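Side-chain contact in hybrid kinase (Caulobacter vibrioides, PDB 6QRL), which probably phosphorylates itself on histidine to start a phosphorelay, and binds cyclic di-GMP through the pseudo-receiver domain that makes up this chain: residues V37-A42 with G63-P68. Numbering follows the deposited sequence.
With SO4 (sulfate ion), chain D.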
# COMPACT_ATOMS: atom_id res chain seq x y z
N VAL A 37 7.00 -8.80 3.81
CA VAL A 37 6.12 -9.42 4.85
C VAL A 37 5.52 -8.35 5.77
O VAL A 37 4.57 -8.69 6.47
CB VAL A 37 6.83 -10.48 5.71
CG1 VAL A 37 7.15 -11.70 4.90
CG2 VAL A 37 8.04 -9.92 6.46
N ASP A 38 6.06 -7.13 5.82
CA ASP A 38 5.56 -6.09 6.78
C ASP A 38 6.01 -4.70 6.33
O ASP A 38 6.73 -4.61 5.33
CB ASP A 38 5.94 -6.40 8.23
CG ASP A 38 7.43 -6.46 8.52
OD1 ASP A 38 8.22 -5.86 7.76
OD2 ASP A 38 7.78 -7.06 9.53
N ILE A 39 5.63 -3.65 7.04
CA ILE A 39 5.96 -2.26 6.63
C ILE A 39 7.48 -2.04 6.66
O ILE A 39 8.00 -1.51 5.66
CB ILE A 39 5.19 -1.26 7.51
CG1 ILE A 39 3.67 -1.41 7.30
CG2 ILE A 39 5.68 0.14 7.22
CD1 ILE A 39 2.83 -0.68 8.33
N ALA A 40 8.18 -2.41 7.73
CA ALA A 40 9.65 -2.21 7.80
C ALA A 40 10.31 -2.87 6.57
O ALA A 40 11.10 -2.21 5.91
CB ALA A 40 10.23 -2.71 9.11
N SER A 41 9.94 -4.10 6.20
CA SER A 41 10.62 -4.83 5.10
C SER A 41 10.25 -4.19 3.75
O SER A 41 11.08 -4.17 2.84
CB SER A 41 10.36 -6.32 5.19
OG SER A 41 8.97 -6.60 5.03
N ALA A 42 9.06 -3.63 3.62
CA ALA A 42 8.62 -2.87 2.42
C ALA A 42 9.46 -1.60 2.28
O ALA A 42 9.92 -1.32 1.17
CB ALA A 42 7.15 -2.56 2.53
N GLY A 63 -6.60 -2.61 16.04
CA GLY A 63 -6.75 -2.06 14.67
C GLY A 63 -5.84 -0.88 14.38
O GLY A 63 -6.04 -0.28 13.30
N ALA A 64 -4.84 -0.55 15.22
CA ALA A 64 -3.81 0.48 14.94
C ALA A 64 -2.95 0.07 13.74
O ALA A 64 -2.47 -1.05 13.72
CB ALA A 64 -2.91 0.76 16.12
N LEU A 65 -2.77 0.98 12.78
CA LEU A 65 -1.99 0.73 11.55
C LEU A 65 -1.47 2.09 11.11
O LEU A 65 -2.31 2.94 10.73
CB LEU A 65 -2.93 0.11 10.50
CG LEU A 65 -2.38 -0.96 9.55
CD1 LEU A 65 -2.84 -0.72 8.13
CD2 LEU A 65 -0.89 -1.19 9.64
N LYS A 66 -0.16 2.30 11.19
CA LYS A 66 0.48 3.60 10.87
C LYS A 66 1.08 3.51 9.48
O LYS A 66 2.03 2.76 9.24
CB LYS A 66 1.58 3.98 11.87
CG LYS A 66 1.35 3.54 13.31
CD LYS A 66 0.25 4.32 14.02
CE LYS A 66 -0.09 3.73 15.38
NZ LYS A 66 -1.49 4.03 15.77
N PRO A 67 0.61 4.33 8.52
CA PRO A 67 1.27 4.42 7.23
C PRO A 67 2.58 5.19 7.44
O PRO A 67 2.62 6.14 8.21
CB PRO A 67 0.20 5.18 6.42
CG PRO A 67 -0.39 6.13 7.41
CD PRO A 67 -0.47 5.31 8.69
N PRO A 68 3.70 4.80 6.82
CA PRO A 68 4.95 5.53 7.00
C PRO A 68 4.85 7.02 6.59
O PRO A 68 4.31 7.35 5.52
CB PRO A 68 5.94 4.83 6.06
CG PRO A 68 5.31 3.49 5.75
CD PRO A 68 3.81 3.64 5.92
S SO4 D . -3.25 -2.07 18.90
O1 SO4 D . -3.31 -0.79 19.55
O2 SO4 D . -3.73 -3.09 19.80
O3 SO4 D . -4.11 -2.04 17.74
O4 SO4 D . -1.89 -2.36 18.53
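Ile-39, the first residue of helix 39-45, carries the whole contact from its side and sends its two branches to different parts of the loop 63-68. The branch methyl CG2 meets the CG corner of the Pro-68 ring, Ile-39 CG2 to Pro-68 CG being 3.7 Å; ring and branch cross at a slant. The longer arm reaches back to residues 65 and 66. With CG1 anti to the carbonyl carbon (chi1 -63°) and chi2 nearly extended at 167°, Ile-39 CD1 lies 3.6 Å from the backbone oxygen Lys-66 O and 4.0 Å from Leu-65 CD2. The terminal methyl thus touches a peptide carbonyl as well as a leucine methyl, at van der Waals distances.

Behind this first shell, strand 51-55 supplies a common floor: Ile-54 touches Ile-39, Leu-65 and Pro-68. Leu-65 runs on into the interior against Leu-88 of helix 85-91 and Val-75 of strand 73-77.

The start of the helix is held from its own side. Asp-38 is the N-cap, and its OD1 accepts from Ser-41 N at 2.9 Å, with an N-H...O angle of 159° and the donor arriving nearly along the C-O axis. One turn on, Ala-42 N bonds to Asp-38 O at 3.1 Å. At the other end of residues 63-68 a sulfate, probably from the crystallisation liquor, accepts through O3 from Ala-64 N at 3.0 Å and is also hydrogen-bonded to Arg-62 N.

The contact therefore joins the start of the second helix of this receiver-like fold to the long connection between strands 51-55 and 73-77, beside the central sheet. Its chemistry is largely apolar, methyl against ring and methyl, with one carbonyl oxygen lying beside the terminal methyl, while the polar bonds that define the helix start stay within residues 38-42.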